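Local coordinates for protein putative sortase (Streptococcus pneumoniae, PDB 2W1K) that is a class C sortase, a pilus-associated transpeptidase that probably cleaves sorting signals and joins pilin subunits covalently into the fibre, at residues L29-R34 and H93-P98; G105-I110 and E162-K167; S37-V42 and S156-L161. All blocks are in the same frame, centred on the assembly; numbering follows the deposited sequence.

Interaction 1 of 3, residues L29-R34 and H93-P98; sequences LAYNQR and HVDGTP
Y31 points its ring from helix 18-34 at the V94–T97 turn, hydroxyl first, and that hydroxyl works in both directions there. OH donates to D95 OD1 at 2.6 Å, meeting that oxygen from above the carboxylate plane, and accepts from G96 N at 3.1 Å along a fairly straight line (160°). The CB of Y31 already points at the loop, and CG stands anti to the backbone N (chi1 176°). Lower down, the ring edge at CE1 comes within 3.6 Å of T97 O, while OH sits at the edge of the H93 ring, 3.7 Å from CE1.

N32, one residue on, lays its amide across P98: OD1 lies 3.3 Å from P98 CA and ND2 3.5 Å from P98 CB. The same OD1 accepts from L99 N, tying the helix to the chain just past the proline.

The loop is braced from within. V94 O takes both T97 N and T97 OG1, and G96 has the positive phi of the third position in such a turn. H93 NE2 makes weak bonds to T97 O and P98 O, and ND1 bonds to Y54 OH; the Y54 ring lies nearly parallel to that of Y31. The whole is a type II beta turn bonded through D95 and G96 to a tyrosine of the helix, docking an N-terminal helix onto the sortase beta-barrel.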
loop_
_atom_site.group_PDB
_atom_site.type_symbol
_atom_site.label_atom_id
_atom_site.label_comp_id
_atom_site.label_asym_id
_atom_site.label_seq_id
_atom_site.Cartn_x
_atom_site.Cartn_y
_atom_site.Cartn_z
ATOM N N LEU A 29 -14.327 1.971 -3.865
ATOM C CA LEU A 29 -15.237 0.831 -4.129
ATOM C C LEU A 29 -15.416 0.641 -5.651
ATOM O O LEU A 29 -15.315 -0.481 -6.099
ATOM C CB LEU A 29 -16.654 1.079 -3.533
ATOM C CG LEU A 29 -17.582 -0.122 -3.606
ATOM C CD1 LEU A 29 -16.972 -1.361 -2.934
ATOM C CD2 LEU A 29 -18.941 0.316 -2.919
ATOM N N ALA A 30 -15.730 1.739 -6.391
ATOM C CA ALA A 30 -15.953 1.760 -7.841
ATOM C C ALA A 30 -14.771 1.217 -8.542
ATOM O O ALA A 30 -14.872 0.397 -9.492
ATOM C CB ALA A 30 -16.197 3.200 -8.391
ATOM N N TYR A 31 -13.600 1.682 -8.129
ATOM C CA TYR A 31 -12.436 1.150 -8.769
ATOM C C TYR A 31 -12.326 -0.376 -8.536
ATOM O O TYR A 31 -11.962 -1.146 -9.469
ATOM C CB TYR A 31 -11.227 1.805 -8.150
ATOM C CG TYR A 31 -9.867 1.265 -8.685
ATOM C CD1 TYR A 31 -9.239 0.180 -8.060
ATOM C CD2 TYR A 31 -9.185 1.925 -9.734
ATOM C CE1 TYR A 31 -8.010 -0.269 -8.500
ATOM C CE2 TYR A 31 -7.938 1.461 -10.203
ATOM C CZ TYR A 31 -7.349 0.372 -9.578
ATOM O OH TYR A 31 -6.087 -0.152 -9.961
ATOM N N ASN A 32 -12.575 -0.838 -7.282
ATOM C CA ASN A 32 -12.441 -2.282 -7.064
ATOM C C ASN A 32 -13.445 -3.069 -7.949
ATOM O O ASN A 32 -13.126 -4.149 -8.389
ATOM C CB ASN A 32 -12.538 -2.656 -5.547
ATOM C CG ASN A 32 -11.266 -2.281 -4.778
ATOM O OD1 ASN A 32 -10.352 -1.724 -5.375
ATOM N ND2 ASN A 32 -11.174 -2.617 -3.453
ATOM N N GLN A 33 -14.639 -2.495 -8.206
ATOM C CA GLN A 33 -15.727 -3.150 -8.906
ATOM C C GLN A 33 -15.327 -3.302 -10.341
ATOM O O GLN A 33 -15.607 -4.345 -10.899
ATOM C CB GLN A 33 -17.066 -2.380 -8.857
ATOM C CG GLN A 33 -17.701 -2.223 -7.399
ATOM C CD GLN A 33 -18.548 -3.436 -6.849
ATOM O OE1 GLN A 33 -18.073 -4.200 -5.920
ATOM N NE2 GLN A 33 -19.805 -3.630 -7.419
ATOM N N ARG A 34 -14.615 -2.319 -10.935
ATOM C CA ARG A 34 -14.209 -2.459 -12.356
ATOM C C ARG A 34 -13.139 -3.475 -12.647
ATOM O O ARG A 34 -12.967 -3.862 -13.832
ATOM C CB ARG A 34 -13.702 -1.151 -12.965
ATOM C CG ARG A 34 -14.582 0.008 -12.774
ATOM C CD ARG A 34 -14.171 1.254 -13.506
ATOM N NE ARG A 34 -12.890 1.873 -13.104
ATOM C CZ ARG A 34 -12.788 2.797 -12.159
ATOM N NH1 ARG A 34 -13.890 3.157 -11.481
ATOM N NH2 ARG A 34 -11.629 3.363 -11.909
ATOM N N HIS A 93 0.489 2.100 -4.985
ATOM C CA HIS A 93 -0.416 0.999 -5.184
ATOM C C HIS A 93 -0.258 0.496 -6.623
ATOM O O HIS A 93 -0.041 1.297 -7.558
ATOM C CB HIS A 93 -1.849 1.457 -4.900
ATOM C CG HIS A 93 -2.867 0.484 -5.364
ATOM N ND1 HIS A 93 -3.399 0.531 -6.642
ATOM C CD2 HIS A 93 -3.432 -0.600 -4.747
ATOM C CE1 HIS A 93 -4.223 -0.482 -6.798
ATOM N NE2 HIS A 93 -4.262 -1.187 -5.678
ATOM N N VAL A 94 -0.296 -0.829 -6.792
ATOM C CA VAL A 94 -0.186 -1.524 -8.105
ATOM C C VAL A 94 -1.534 -1.647 -8.819
ATOM O O VAL A 94 -2.437 -2.360 -8.393
ATOM C CB VAL A 94 0.518 -2.889 -7.915
ATOM C CG1 VAL A 94 0.625 -3.678 -9.271
ATOM C CG2 VAL A 94 2.020 -2.572 -7.387
ATOM N N ASP A 95 -1.689 -0.874 -9.887
ATOM C CA ASP A 95 -2.898 -0.908 -10.690
ATOM C C ASP A 95 -3.240 -2.341 -11.090
ATOM O O ASP A 95 -2.354 -3.114 -11.547
ATOM C CB ASP A 95 -2.706 -0.050 -11.920
ATOM C CG ASP A 95 -4.012 0.061 -12.782
ATOM O OD1 ASP A 95 -5.076 0.492 -12.296
ATOM O OD2 ASP A 95 -4.002 -0.327 -13.959
ATOM N N GLY A 96 -4.527 -2.686 -10.966
ATOM C CA GLY A 96 -5.044 -3.922 -11.430
ATOM C C GLY A 96 -5.162 -4.813 -10.160
ATOM O O GLY A 96 -5.623 -5.958 -10.215
ATOM N N THR A 97 -4.695 -4.318 -9.027
ATOM C CA THR A 97 -5.028 -4.984 -7.715
ATOM C C THR A 97 -5.986 -4.036 -6.954
ATOM O O THR A 97 -5.938 -2.804 -7.119
ATOM C CB THR A 97 -3.809 -5.321 -6.855
ATOM O OG1 THR A 97 -3.243 -4.107 -6.319
ATOM C CG2 THR A 97 -2.764 -6.108 -7.764
ATOM N N PRO A 98 -6.871 -4.618 -6.132
ATOM C CA PRO A 98 -7.793 -3.778 -5.409
ATOM C C PRO A 98 -7.104 -2.750 -4.513
ATOM O O PRO A 98 -5.996 -2.954 -3.959
ATOM C CB PRO A 98 -8.691 -4.806 -4.638
ATOM C CG PRO A 98 -7.694 -6.030 -4.410
ATOM C CD PRO A 98 -7.027 -6.066 -5.828
#

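Interaction 2 of 3, residues G105-I110 and E162-K167; sequences GIRSVI and ESVSSK
R107 runs its extended side chain along the 162-167 loop, touching it with CB, CD and NH1. NH1 donates to E162 O at 3.0 Å (N-H...O 151°), the oxygen lying near the guanidinium plane although the donor stands above the plane of that carbonyl. CD packs 3.5 Å from the same E162 O, and closer to the strand R107 CB rests against S163 CB at 3.9 Å.

At the start of strand 106-111 the contact is mostly backbone, with S163 CB lying against G105 O. G105 N splits its proton weakly between S166 O (3.0 Å) and K167 O (3.2 Å), I106 N adds another weak bond to K167 O, and G105 CA points a hydrogen almost straight at S165 O, 3.4 Å away.

A second shell sets these groups in place. S165 OG accepts from K167 N at 3.0 Å, an ST turn that shapes the end of the loop. The buried guanidinium is held by T171 at NE, and by N188 and a salt bridge to E151 at NH2, so the bond to E162 completes a grip on all three nitrogens. K167 NZ, in turn, pairs with E190. Here the connection into strand 168-176 is fastened to its parallel neighbour, strand 106-111, in the sortase beta-barrel.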
loop_
_atom_site.group_PDB
_atom_site.type_symbol
_atom_site.label_atom_id
_atom_site.label_comp_id
_atom_site.label_asym_id
_atom_site.label_seq_id
_atom_site.Cartn_x
_atom_site.Cartn_y
_atom_site.Cartn_z
ATOM N N GLY A 105 -11.457 -11.673 -0.082
ATOM C CA GLY A 105 -10.906 -11.982 -1.342
ATOM C C GLY A 105 -10.207 -10.741 -1.856
ATOM O O GLY A 105 -9.996 -10.648 -3.041
ATOM N N ILE A 106 -9.804 -9.817 -0.982
ATOM C CA ILE A 106 -9.088 -8.606 -1.432
ATOM C C ILE A 106 -7.601 -8.823 -1.221
ATOM O O ILE A 106 -7.171 -9.173 -0.105
ATOM C CB ILE A 106 -9.486 -7.382 -0.560
ATOM C CG1 ILE A 106 -10.976 -7.058 -0.711
ATOM C CG2 ILE A 106 -8.613 -6.164 -0.947
ATOM C CD1 ILE A 106 -11.347 -6.450 -2.090
ATOM N N ARG A 107 -6.806 -8.655 -2.253
ATOM C CA ARG A 107 -5.346 -8.679 -2.043
ATOM C C ARG A 107 -4.773 -7.411 -2.684
ATOM O O ARG A 107 -4.610 -7.342 -3.903
ATOM C CB ARG A 107 -4.693 -9.963 -2.552
ATOM C CG ARG A 107 -3.072 -9.953 -2.584
ATOM C CD ARG A 107 -2.568 -11.350 -3.079
ATOM N NE ARG A 107 -1.194 -11.623 -2.644
ATOM C CZ ARG A 107 -0.474 -12.671 -3.053
ATOM N NH1 ARG A 107 -1.023 -13.544 -3.912
ATOM N NH2 ARG A 107 0.789 -12.832 -2.593
ATOM N N SER A 108 -4.534 -6.384 -1.869
ATOM C CA SER A 108 -4.192 -5.062 -2.406
ATOM C C SER A 108 -2.646 -5.043 -2.413
ATOM O O SER A 108 -2.029 -5.483 -1.411
ATOM C CB SER A 108 -4.700 -3.945 -1.470
ATOM O OG SER A 108 -4.217 -2.662 -1.921
ATOM N N VAL A 109 -2.017 -4.595 -3.518
ATOM C CA VAL A 109 -0.503 -4.740 -3.667
ATOM C C VAL A 109 0.078 -3.343 -3.722
ATOM O O VAL A 109 -0.384 -2.529 -4.519
ATOM C CB VAL A 109 -0.056 -5.574 -4.914
ATOM C CG1 VAL A 109 1.456 -5.763 -4.872
ATOM C CG2 VAL A 109 -0.648 -7.045 -4.835
ATOM N N ILE A 110 1.026 -3.059 -2.844
ATOM C CA ILE A 110 1.689 -1.724 -2.742
ATOM C C ILE A 110 3.194 -2.021 -3.085
ATOM O O ILE A 110 3.830 -2.923 -2.475
ATOM C CB ILE A 110 1.642 -1.142 -1.310
ATOM C CG1 ILE A 110 0.191 -0.893 -0.680
ATOM C CG2 ILE A 110 2.457 0.182 -1.157
ATOM C CD1 ILE A 110 -0.738 -0.290 -1.528
ATOM N N GLU A 162 -2.369 -12.007 -7.708
ATOM C CA GLU A 162 -3.783 -12.003 -7.492
ATOM C C GLU A 162 -4.159 -12.739 -6.233
ATOM O O GLU A 162 -3.415 -13.505 -5.758
ATOM C CB GLU A 162 -4.475 -12.739 -8.623
ATOM C CG GLU A 162 -4.012 -12.241 -9.874
ATOM C CD GLU A 162 -4.874 -12.691 -10.993
ATOM O OE1 GLU A 162 -4.818 -13.890 -11.376
ATOM O OE2 GLU A 162 -5.611 -11.795 -11.473
ATOM N N SER A 163 -5.353 -12.502 -5.746
ATOM C CA SER A 163 -5.798 -13.061 -4.481
ATOM C C SER A 163 -5.807 -14.598 -4.630
ATOM O O SER A 163 -6.082 -15.126 -5.681
ATOM C CB SER A 163 -7.219 -12.513 -4.117
ATOM O OG SER A 163 -7.918 -13.377 -3.207
ATOM N N VAL A 164 -5.625 -15.304 -3.546
ATOM C CA VAL A 164 -5.445 -16.717 -3.618
ATOM C C VAL A 164 -6.379 -17.327 -2.583
ATOM O O VAL A 164 -6.373 -18.525 -2.361
ATOM C CB VAL A 164 -3.915 -16.966 -3.304
ATOM C CG1 VAL A 164 -3.716 -17.843 -2.132
ATOM C CG2 VAL A 164 -3.201 -17.424 -4.546
ATOM N N SER A 165 -7.215 -16.497 -1.942
ATOM C CA SER A 165 -7.947 -16.936 -0.761
ATOM C C SER A 165 -9.042 -15.926 -0.415
ATOM O O SER A 165 -9.076 -14.859 -0.971
ATOM C CB SER A 165 -7.002 -17.110 0.460
ATOM O OG SER A 165 -6.834 -15.890 1.207
ATOM N N SER A 166 -9.907 -16.254 0.539
ATOM C CA SER A 166 -10.985 -15.362 0.886
ATOM C C SER A 166 -10.499 -14.350 1.897
ATOM O O SER A 166 -11.244 -13.490 2.289
ATOM C CB SER A 166 -12.172 -16.155 1.460
ATOM O OG SER A 166 -11.700 -16.713 2.636
ATOM N N LYS A 167 -9.237 -14.396 2.276
ATOM C CA LYS A 167 -8.679 -13.442 3.212
ATOM C C LYS A 167 -8.630 -12.024 2.658
ATOM O O LYS A 167 -8.673 -11.796 1.469
ATOM C CB LYS A 167 -7.222 -13.882 3.610
ATOM C CG LYS A 167 -7.228 -15.184 4.472
ATOM C CD LYS A 167 -5.846 -15.510 4.974
ATOM C CE LYS A 167 -5.795 -16.777 5.867
ATOM N NZ LYS A 167 -6.547 -16.605 7.216
#

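Interaction 3 of 3, residues S37-V42 and S156-L161; sequences SQNRIV and SEWEKL
W158 lays one face of its indole against R40 CA and CG, a CH-pi contact that dominates the packing. R40 CA sits 4.0 Å from the centroid of the six-membered ring, 1° off its normal, and CG lies over the same face towards the rim, near CZ2 and CE2. I41 N also lies above that face. The opposite face is covered towards its rim by E159 CG of the indole's own segment. At the root of the side chain, W158 CB touches I41 O at 3.5 Å.

Where polar groups approach the indole, they do so without bonding. R40 NE is 3.4 Å from W158 NE1, but both are donors; the guanidinium turns that edge to the indole, the two planes being 86° apart. N39 O comes obliquely to CZ3 at 3.4 Å.

As in other class C sortases, the chain at 37-42 probably leads into the lid, a segment with an Asp-Pro-Phe motif; the contact joins it to the long loop between strands 141-153 and 168-176 of the barrel.

Apolar contact is the deeper part. I41 CG2 presses on L161 CD1 at 3.4 Å, tighter than usual for two carbons, and I41 CB faces W158 CE3 at 4.2 Å. I41 also touches V94 and T97, while L161 rests on I153.

Within 156-161, L161 N bonds to W158 O at 3.0 Å as part of a 3-10 turn. K160 NZ reaches E157 OE1 at 3.1 Å in a salt bridge, meeting it from above the carboxylate plane, and that oxygen also accepts from L154 N.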
loop_
_atom_site.group_PDB
_atom_site.type_symbol
_atom_site.label_atom_id
_atom_site.label_comp_id
_atom_site.label_asym_id
_atom_site.label_seq_id
_atom_site.Cartn_x
_atom_site.Cartn_y
_atom_site.Cartn_z
ATOM N N SER A 37 -13.637 -6.908 -15.023
ATOM C CA SER A 37 -13.179 -6.379 -16.363
ATOM C C SER A 37 -11.654 -6.333 -16.787
ATOM O O SER A 37 -11.329 -6.832 -17.882
ATOM C CB SER A 37 -13.815 -4.999 -16.624
ATOM O OG SER A 37 -15.073 -4.886 -15.974
ATOM N N GLN A 38 -10.745 -5.700 -16.009
ATOM C CA GLN A 38 -9.269 -5.740 -16.324
ATOM C C GLN A 38 -8.626 -7.148 -16.313
ATOM O O GLN A 38 -9.315 -8.156 -16.006
ATOM C CB GLN A 38 -8.457 -4.835 -15.380
ATOM C CG GLN A 38 -8.526 -3.331 -15.718
ATOM C CD GLN A 38 -7.608 -2.490 -14.776
ATOM O OE1 GLN A 38 -8.078 -1.563 -14.090
ATOM N NE2 GLN A 38 -6.314 -2.858 -14.709
ATOM N N ASN A 39 -7.325 -7.229 -16.640
ATOM C CA ASN A 39 -6.617 -8.530 -16.534
ATOM C C ASN A 39 -5.139 -8.613 -16.067
ATOM O O ASN A 39 -4.844 -8.971 -14.904
ATOM C CB ASN A 39 -6.887 -9.461 -17.731
ATOM C CG ASN A 39 -7.677 -10.700 -17.304
ATOM O OD1 ASN A 39 -7.242 -11.441 -16.399
ATOM N ND2 ASN A 39 -8.856 -10.910 -17.916
ATOM N N ARG A 40 -4.224 -8.294 -16.980
ATOM C CA ARG A 40 -2.811 -8.227 -16.648
ATOM C C ARG A 40 -2.479 -7.093 -15.627
ATOM O O ARG A 40 -2.792 -5.882 -15.782
ATOM C CB ARG A 40 -1.942 -8.183 -17.921
ATOM C CG ARG A 40 -1.790 -9.567 -18.617
ATOM C CD ARG A 40 -0.685 -9.581 -19.689
ATOM N NE ARG A 40 0.624 -9.510 -19.048
ATOM C CZ ARG A 40 1.416 -8.435 -19.030
ATOM N NH1 ARG A 40 2.573 -8.495 -18.375
ATOM N NH2 ARG A 40 1.067 -7.310 -19.664
ATOM N N ILE A 41 -1.919 -7.551 -14.523
ATOM C CA ILE A 41 -1.291 -6.685 -13.581
ATOM C C ILE A 41 0.065 -6.397 -14.245
ATOM O O ILE A 41 0.600 -7.275 -14.810
ATOM C CB ILE A 41 -1.173 -7.445 -12.256
ATOM C CG1 ILE A 41 -2.573 -7.519 -11.648
ATOM C CG2 ILE A 41 -0.092 -6.806 -11.374
ATOM C CD1 ILE A 41 -2.820 -8.644 -10.777
ATOM N N VAL A 42 0.606 -5.195 -14.208
ATOM C CA VAL A 42 1.914 -4.959 -14.852
ATOM C C VAL A 42 2.991 -5.048 -13.766
ATOM O O VAL A 42 2.738 -4.649 -12.624
ATOM C CB VAL A 42 1.915 -3.584 -15.615
ATOM C CG1 VAL A 42 3.276 -3.071 -15.887
ATOM C CG2 VAL A 42 1.100 -3.713 -16.903
ATOM N N SER A 156 7.641 -11.789 -14.408
ATOM C CA SER A 156 6.652 -12.118 -15.429
ATOM C C SER A 156 5.456 -12.853 -14.843
ATOM O O SER A 156 4.431 -13.096 -15.541
ATOM C CB SER A 156 7.338 -13.053 -16.431
ATOM O OG SER A 156 7.887 -14.189 -15.738
ATOM N N GLU A 157 5.603 -13.259 -13.579
ATOM C CA GLU A 157 4.579 -14.046 -12.913
ATOM C C GLU A 157 3.495 -13.232 -12.221
ATOM O O GLU A 157 3.127 -13.528 -11.079
ATOM C CB GLU A 157 5.198 -15.026 -11.915
ATOM C CG GLU A 157 5.830 -16.162 -12.601
ATOM C CD GLU A 157 6.638 -17.003 -11.661
ATOM O OE1 GLU A 157 6.987 -16.511 -10.570
ATOM O OE2 GLU A 157 6.968 -18.153 -12.031
ATOM N N TRP A 158 2.926 -12.303 -12.989
ATOM C CA TRP A 158 1.887 -11.379 -12.547
ATOM C C TRP A 158 0.660 -12.067 -11.933
ATOM O O TRP A 158 0.064 -11.513 -11.003
ATOM C CB TRP A 158 1.526 -10.412 -13.683
ATOM C CG TRP A 158 0.780 -11.065 -14.816
ATOM C CD1 TRP A 158 1.292 -11.482 -16.039
ATOM C CD2 TRP A 158 -0.640 -11.380 -14.850
ATOM N NE1 TRP A 158 0.276 -12.033 -16.821
ATOM C CE2 TRP A 158 -0.908 -11.986 -16.118
ATOM C CE3 TRP A 158 -1.693 -11.220 -13.933
ATOM C CZ2 TRP A 158 -2.191 -12.419 -16.480
ATOM C CZ3 TRP A 158 -2.928 -11.681 -14.267
ATOM C CH2 TRP A 158 -3.190 -12.258 -15.546
ATOM N N GLU A 159 0.307 -13.270 -12.391
ATOM C CA GLU A 159 -0.750 -14.012 -11.761
ATOM C C GLU A 159 -0.511 -14.248 -10.254
ATOM O O GLU A 159 -1.448 -14.377 -9.483
ATOM C CB GLU A 159 -1.020 -15.335 -12.474
ATOM C CG GLU A 159 -1.287 -15.216 -13.983
ATOM C CD GLU A 159 -0.017 -15.350 -14.890
ATOM O OE1 GLU A 159 1.168 -15.301 -14.386
ATOM O OE2 GLU A 159 -0.238 -15.534 -16.149
ATOM N N LYS A 160 0.733 -14.316 -9.842
ATOM C CA LYS A 160 1.009 -14.581 -8.472
ATOM C C LYS A 160 0.776 -13.395 -7.575
ATOM O O LYS A 160 1.057 -13.448 -6.372
ATOM C CB LYS A 160 2.452 -14.947 -8.302
ATOM C CG LYS A 160 2.828 -16.146 -9.065
ATOM C CD LYS A 160 3.632 -17.119 -8.259
ATOM C CE LYS A 160 4.211 -18.210 -9.180
ATOM N NZ LYS A 160 5.621 -18.648 -8.761
ATOM N N LEU A 161 0.302 -12.304 -8.160
ATOM C CA LEU A 161 -0.111 -11.086 -7.405
ATOM C C LEU A 161 -1.606 -11.105 -7.089
ATOM O O LEU A 161 -2.065 -10.283 -6.307
ATOM C CB LEU A 161 0.243 -9.802 -8.195
ATOM C CG LEU A 161 1.762 -9.495 -8.440
ATOM C CD1 LEU A 161 2.022 -8.161 -9.129
ATOM C CD2 LEU A 161 2.551 -9.602 -7.166
#

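Overall arrangement
From the N terminus, interaction 1 opens on the last turns of helix 18-34, and the chain then enters the loop at 37-42, the first half of interaction 3. Interaction 1 closes at 93-98, just past strand 91-93, so 1 and 3 cross. Interaction 2 opens at 105-110 after 1 has closed; the two follow in series, yet touch through V94 and T97 with V109. Residues 156-161 close interaction 3, and 162-167 directly after them close interaction 2, so 2 and 3 cross as well. With centres 11 to 12 Å apart, the three join the N-terminal helix, the loop at 37-42 and the 154-167 connection around strand 106-111 of the barrel.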